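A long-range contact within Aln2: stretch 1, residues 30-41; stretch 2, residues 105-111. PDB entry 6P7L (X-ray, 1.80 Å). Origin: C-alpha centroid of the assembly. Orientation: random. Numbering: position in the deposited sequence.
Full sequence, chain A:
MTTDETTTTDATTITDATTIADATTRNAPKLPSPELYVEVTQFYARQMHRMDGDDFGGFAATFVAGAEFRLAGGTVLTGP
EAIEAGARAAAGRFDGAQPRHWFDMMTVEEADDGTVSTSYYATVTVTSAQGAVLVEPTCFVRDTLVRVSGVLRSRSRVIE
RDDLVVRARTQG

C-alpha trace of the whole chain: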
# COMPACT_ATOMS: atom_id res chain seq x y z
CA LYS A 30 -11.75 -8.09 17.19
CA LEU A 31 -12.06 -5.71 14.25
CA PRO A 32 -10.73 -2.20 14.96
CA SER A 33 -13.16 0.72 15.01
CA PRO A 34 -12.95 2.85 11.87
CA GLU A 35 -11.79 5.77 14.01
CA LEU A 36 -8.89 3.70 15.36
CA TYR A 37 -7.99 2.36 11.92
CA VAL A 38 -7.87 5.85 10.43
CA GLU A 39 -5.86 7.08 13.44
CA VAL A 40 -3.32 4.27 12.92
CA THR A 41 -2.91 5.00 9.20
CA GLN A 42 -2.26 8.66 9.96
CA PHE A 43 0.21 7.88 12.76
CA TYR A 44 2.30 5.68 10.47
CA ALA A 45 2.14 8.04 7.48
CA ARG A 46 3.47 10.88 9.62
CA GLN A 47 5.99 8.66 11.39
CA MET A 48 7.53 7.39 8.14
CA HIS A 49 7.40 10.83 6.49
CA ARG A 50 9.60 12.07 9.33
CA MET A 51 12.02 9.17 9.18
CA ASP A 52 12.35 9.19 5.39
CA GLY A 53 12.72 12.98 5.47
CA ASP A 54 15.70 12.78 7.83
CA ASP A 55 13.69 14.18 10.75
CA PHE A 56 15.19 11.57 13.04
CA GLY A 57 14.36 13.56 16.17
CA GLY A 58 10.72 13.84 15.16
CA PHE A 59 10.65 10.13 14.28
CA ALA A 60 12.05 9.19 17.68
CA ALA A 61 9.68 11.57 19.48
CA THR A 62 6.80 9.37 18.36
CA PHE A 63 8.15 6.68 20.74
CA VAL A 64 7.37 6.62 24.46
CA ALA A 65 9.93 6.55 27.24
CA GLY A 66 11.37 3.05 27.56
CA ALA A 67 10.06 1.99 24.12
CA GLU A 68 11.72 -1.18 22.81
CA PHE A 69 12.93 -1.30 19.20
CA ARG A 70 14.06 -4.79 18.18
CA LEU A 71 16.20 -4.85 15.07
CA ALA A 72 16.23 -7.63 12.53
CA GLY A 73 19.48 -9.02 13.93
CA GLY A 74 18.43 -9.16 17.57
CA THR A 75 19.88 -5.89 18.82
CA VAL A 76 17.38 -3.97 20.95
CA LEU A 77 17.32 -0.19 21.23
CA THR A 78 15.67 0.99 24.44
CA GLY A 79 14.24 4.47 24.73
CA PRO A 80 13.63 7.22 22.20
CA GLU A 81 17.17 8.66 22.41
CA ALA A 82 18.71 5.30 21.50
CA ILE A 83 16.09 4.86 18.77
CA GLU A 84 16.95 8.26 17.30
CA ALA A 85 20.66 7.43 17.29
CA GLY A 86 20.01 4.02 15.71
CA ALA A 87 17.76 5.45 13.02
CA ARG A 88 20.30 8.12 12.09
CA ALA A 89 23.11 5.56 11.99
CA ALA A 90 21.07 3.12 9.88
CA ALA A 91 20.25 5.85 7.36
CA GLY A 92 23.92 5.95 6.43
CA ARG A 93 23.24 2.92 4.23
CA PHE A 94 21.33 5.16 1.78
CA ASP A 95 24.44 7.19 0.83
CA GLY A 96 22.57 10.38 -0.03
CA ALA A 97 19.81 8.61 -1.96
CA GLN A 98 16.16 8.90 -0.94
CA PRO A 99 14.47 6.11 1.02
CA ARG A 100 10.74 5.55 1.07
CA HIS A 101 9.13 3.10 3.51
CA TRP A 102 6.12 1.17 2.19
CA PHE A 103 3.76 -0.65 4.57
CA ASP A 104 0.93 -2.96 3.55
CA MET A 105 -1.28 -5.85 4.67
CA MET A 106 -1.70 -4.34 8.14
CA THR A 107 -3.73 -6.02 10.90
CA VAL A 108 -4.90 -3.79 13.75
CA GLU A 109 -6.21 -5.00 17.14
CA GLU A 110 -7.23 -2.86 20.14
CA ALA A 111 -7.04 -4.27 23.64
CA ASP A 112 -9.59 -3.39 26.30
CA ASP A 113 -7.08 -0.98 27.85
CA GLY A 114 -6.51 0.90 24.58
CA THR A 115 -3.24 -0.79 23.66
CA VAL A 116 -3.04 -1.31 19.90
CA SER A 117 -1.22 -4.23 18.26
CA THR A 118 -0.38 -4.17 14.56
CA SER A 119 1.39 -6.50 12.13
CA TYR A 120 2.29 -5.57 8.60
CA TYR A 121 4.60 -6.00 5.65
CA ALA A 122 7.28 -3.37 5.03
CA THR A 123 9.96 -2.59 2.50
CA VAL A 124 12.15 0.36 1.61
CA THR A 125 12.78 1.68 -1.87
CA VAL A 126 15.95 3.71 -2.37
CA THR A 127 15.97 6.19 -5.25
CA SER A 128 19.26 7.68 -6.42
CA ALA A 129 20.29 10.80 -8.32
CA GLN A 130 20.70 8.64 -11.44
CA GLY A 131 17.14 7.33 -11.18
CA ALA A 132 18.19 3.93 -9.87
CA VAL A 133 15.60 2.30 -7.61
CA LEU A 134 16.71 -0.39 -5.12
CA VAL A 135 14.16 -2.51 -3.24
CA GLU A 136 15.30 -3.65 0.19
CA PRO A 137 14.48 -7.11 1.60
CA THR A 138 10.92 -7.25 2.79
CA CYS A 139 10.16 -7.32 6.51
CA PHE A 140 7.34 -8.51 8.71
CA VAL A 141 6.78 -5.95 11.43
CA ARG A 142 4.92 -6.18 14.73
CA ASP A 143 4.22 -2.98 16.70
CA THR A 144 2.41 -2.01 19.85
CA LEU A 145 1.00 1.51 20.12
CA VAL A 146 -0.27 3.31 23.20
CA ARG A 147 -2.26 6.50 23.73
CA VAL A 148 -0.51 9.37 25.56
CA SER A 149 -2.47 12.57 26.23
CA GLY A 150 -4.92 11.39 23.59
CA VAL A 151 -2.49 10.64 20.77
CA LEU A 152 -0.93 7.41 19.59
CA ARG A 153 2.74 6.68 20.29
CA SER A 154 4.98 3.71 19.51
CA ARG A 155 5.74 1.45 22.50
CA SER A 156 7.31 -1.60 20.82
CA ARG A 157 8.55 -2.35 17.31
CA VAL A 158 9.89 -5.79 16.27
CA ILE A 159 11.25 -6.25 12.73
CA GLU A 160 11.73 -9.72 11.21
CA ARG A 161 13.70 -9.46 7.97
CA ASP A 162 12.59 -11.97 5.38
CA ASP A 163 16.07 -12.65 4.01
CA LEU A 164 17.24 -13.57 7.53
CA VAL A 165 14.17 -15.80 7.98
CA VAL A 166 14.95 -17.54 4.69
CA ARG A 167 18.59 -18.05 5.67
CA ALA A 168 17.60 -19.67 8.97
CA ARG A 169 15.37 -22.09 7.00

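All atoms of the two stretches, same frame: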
# COMPACT_ATOMS: atom_id res chain seq x y z
N LYS A 30 -13.19 -8.32 17.27
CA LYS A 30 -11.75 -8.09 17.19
C LYS A 30 -11.40 -7.06 16.13
O LYS A 30 -10.26 -6.59 16.07
CB LYS A 30 -11.01 -9.40 16.90
CG LYS A 30 -11.44 -10.12 15.61
CD LYS A 30 -10.66 -11.44 15.45
CE LYS A 30 -11.17 -12.51 16.42
NZ LYS A 30 -12.10 -13.46 15.75
N LEU A 31 -12.37 -6.69 15.29
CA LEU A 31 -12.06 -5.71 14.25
C LEU A 31 -11.85 -4.34 14.88
O LEU A 31 -12.51 -4.00 15.86
CB LEU A 31 -13.17 -5.63 13.21
CG LEU A 31 -13.31 -6.87 12.33
CD1 LEU A 31 -14.71 -6.98 11.68
CD2 LEU A 31 -12.25 -6.88 11.24
N PRO A 32 -10.91 -3.55 14.39
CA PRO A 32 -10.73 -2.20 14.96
C PRO A 32 -11.87 -1.28 14.54
O PRO A 32 -12.40 -1.40 13.44
CB PRO A 32 -9.42 -1.71 14.34
CG PRO A 32 -9.39 -2.37 13.03
CD PRO A 32 -10.07 -3.75 13.19
N SER A 33 -12.19 -0.30 15.40
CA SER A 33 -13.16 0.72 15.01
C SER A 33 -12.61 1.48 13.81
O SER A 33 -11.38 1.56 13.63
CB SER A 33 -13.42 1.67 16.18
OG SER A 33 -12.25 2.44 16.38
N PRO A 34 -13.48 2.04 12.97
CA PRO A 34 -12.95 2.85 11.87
C PRO A 34 -12.13 4.04 12.35
O PRO A 34 -11.10 4.37 11.74
CB PRO A 34 -14.22 3.28 11.10
CG PRO A 34 -15.22 2.14 11.41
CD PRO A 34 -14.95 1.84 12.87
N GLU A 35 -12.54 4.65 13.47
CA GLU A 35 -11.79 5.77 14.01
C GLU A 35 -10.36 5.36 14.35
O GLU A 35 -9.39 6.07 14.03
CB GLU A 35 -12.49 6.32 15.25
CG GLU A 35 -13.82 6.98 15.01
CD GLU A 35 -15.04 6.03 14.98
OE1 GLU A 35 -14.93 4.78 15.07
OE2 GLU A 35 -16.15 6.55 14.82
N LEU A 36 -10.22 4.20 15.01
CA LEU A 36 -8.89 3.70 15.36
C LEU A 36 -8.09 3.38 14.12
O LEU A 36 -6.90 3.73 14.03
CB LEU A 36 -8.98 2.46 16.26
CG LEU A 36 -7.60 1.89 16.60
CD1 LEU A 36 -6.87 2.96 17.44
CD2 LEU A 36 -7.69 0.61 17.36
N TYR A 37 -8.71 2.70 13.15
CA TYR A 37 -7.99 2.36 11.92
C TYR A 37 -7.45 3.60 11.22
O TYR A 37 -6.26 3.67 10.85
CB TYR A 37 -8.91 1.57 11.00
CG TYR A 37 -8.18 1.08 9.81
CD1 TYR A 37 -7.45 -0.11 9.87
CD2 TYR A 37 -8.16 1.81 8.63
CE1 TYR A 37 -6.76 -0.57 8.79
CE2 TYR A 37 -7.44 1.35 7.53
CZ TYR A 37 -6.76 0.16 7.63
OH TYR A 37 -6.02 -0.34 6.57
N VAL A 38 -8.31 4.61 11.06
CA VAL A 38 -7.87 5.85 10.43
C VAL A 38 -6.74 6.48 11.24
O VAL A 38 -5.74 6.94 10.67
CB VAL A 38 -9.06 6.81 10.27
CG1 VAL A 38 -8.62 8.20 9.85
CG2 VAL A 38 -10.04 6.25 9.23
N GLU A 39 -6.88 6.49 12.57
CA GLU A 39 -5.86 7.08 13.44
C GLU A 39 -4.51 6.39 13.26
O GLU A 39 -3.46 7.05 13.23
CB GLU A 39 -6.30 6.98 14.89
CG GLU A 39 -5.41 7.77 15.82
CD GLU A 39 -5.84 7.70 17.26
OE1 GLU A 39 -6.68 6.82 17.62
OE2 GLU A 39 -5.33 8.55 18.02
N VAL A 40 -4.53 5.05 13.14
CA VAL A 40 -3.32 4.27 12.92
C VAL A 40 -2.69 4.60 11.57
O VAL A 40 -1.48 4.79 11.46
CB VAL A 40 -3.62 2.77 13.06
CG1 VAL A 40 -2.44 1.91 12.59
CG2 VAL A 40 -3.96 2.42 14.50
N THR A 41 -3.50 4.69 10.51
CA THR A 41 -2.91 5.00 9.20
C THR A 41 -2.22 6.35 9.22
O THR A 41 -1.18 6.55 8.57
CB THR A 41 -3.92 4.99 8.05
OG1 THR A 41 -4.80 6.14 8.11
CG2 THR A 41 -4.74 3.69 8.02
N MET A 105 -0.71 -4.65 4.07
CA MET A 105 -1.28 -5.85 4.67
C MET A 105 -1.28 -5.76 6.20
O MET A 105 -0.78 -6.67 6.90
CB MET A 105 -0.55 -7.14 4.25
CG MET A 105 -0.70 -7.69 2.84
SD MET A 105 -2.34 -7.76 2.11
CE MET A 105 -1.99 -6.13 1.44
N MET A 106 -1.81 -4.65 6.72
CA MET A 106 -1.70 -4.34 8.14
C MET A 106 -2.93 -4.79 8.92
O MET A 106 -4.05 -4.35 8.63
CB MET A 106 -1.51 -2.84 8.34
CG MET A 106 -1.32 -2.47 9.76
SD MET A 106 -1.19 -0.68 9.94
CE MET A 106 0.34 -0.38 9.03
N THR A 107 -2.71 -5.66 9.92
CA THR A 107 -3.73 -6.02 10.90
C THR A 107 -3.64 -5.01 12.05
O THR A 107 -2.56 -4.52 12.41
CB THR A 107 -3.57 -7.44 11.46
OG1 THR A 107 -2.29 -7.57 12.10
CG2 THR A 107 -3.72 -8.50 10.34
N VAL A 108 -4.80 -4.73 12.64
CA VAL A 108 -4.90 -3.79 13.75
C VAL A 108 -5.84 -4.39 14.80
O VAL A 108 -6.98 -4.74 14.47
CB VAL A 108 -5.44 -2.41 13.29
CG1 VAL A 108 -5.59 -1.50 14.52
CG2 VAL A 108 -4.54 -1.79 12.26
N GLU A 109 -5.39 -4.48 16.06
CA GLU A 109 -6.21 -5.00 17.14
C GLU A 109 -6.08 -4.05 18.32
O GLU A 109 -4.96 -3.66 18.65
CB GLU A 109 -5.75 -6.42 17.55
N GLU A 110 -7.21 -3.72 18.95
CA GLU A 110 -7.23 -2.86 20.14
C GLU A 110 -7.58 -3.69 21.36
O GLU A 110 -8.61 -4.37 21.39
CB GLU A 110 -8.23 -1.71 19.99
CG GLU A 110 -8.06 -0.61 21.06
CD GLU A 110 -9.09 0.52 20.96
OE1 GLU A 110 -8.96 1.47 21.75
OE2 GLU A 110 -10.03 0.45 20.13
N ALA A 111 -6.75 -3.60 22.39
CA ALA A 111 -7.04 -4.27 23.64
C ALA A 111 -8.00 -3.44 24.48
O ALA A 111 -8.20 -2.25 24.25
CB ALA A 111 -5.74 -4.55 24.39
O HOH W 1 -9.69 -4.23 17.72
O HOH W 2 -11.22 -0.69 18.15
O HOH W 3 -11.70 2.61 19.23
O HOH W 4 -4.85 -2.83 6.55

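The first turns of a helix that begins at Pro 34 lie against a strand that runs through Val 108 to Glu 110, their N-to-C directions 126° apart and their axes 9.6 Å apart at closest approach. That spacing leaves room for a layer of side chains, and no direct hydrogen bond joins the two stretches among the modelled atoms: apolar packing and water do the work.

Met 106 opens the contact, its chain extended (chi1 and chi2 both t) so that Met 106 SD lies 3.9 Å from CG1 of Val 40. Met 106 O receives a hydrogen bond of 2.7 Å from a water that also sits 2.8 Å from Tyr 37 OH, so the tyrosine reaches the strand backbone through solvent. Thr 107 points away.

Val 108 is the centre, with the largest area covered. Val 108 CG1 lies 3.8 Å from Pro 32 CB, 4.1 Å from Leu 36 CD2 and 4.2 Å from Val 40 CG2, while Val 108 CG2 is 4.1 Å from Tyr 37 CD1, approaching the ring obliquely. The i, i+4 spacing of Leu 36 and Val 40 sets both on the helix side facing the strand. The cost is Val 108 O, buried without a polar partner, with Pro 32 CD only 3.5 Å from it.

Glu 109 turns its CB away.

Glu 110 combines both chemistries. Glu 110 CB packs 3.5 Å from Leu 36 CD2, and the extended chain carries the carboxylate to the helix start. There, Glu 110 OE2 accepts from two waters: one, 2.6 Å from OE2, accepts from Ser 33 N at 2.9 Å; the other lies 2.9 Å from both OE2 and Ser 33 OG. Ser 33 is the N-cap, Ser 33 OG accepting from Leu 36 N at 3.0 Å. A further water bridges the backbones, accepting from Glu 110 N at 2.8 Å and donating to Lys 30 O at 2.9 Å.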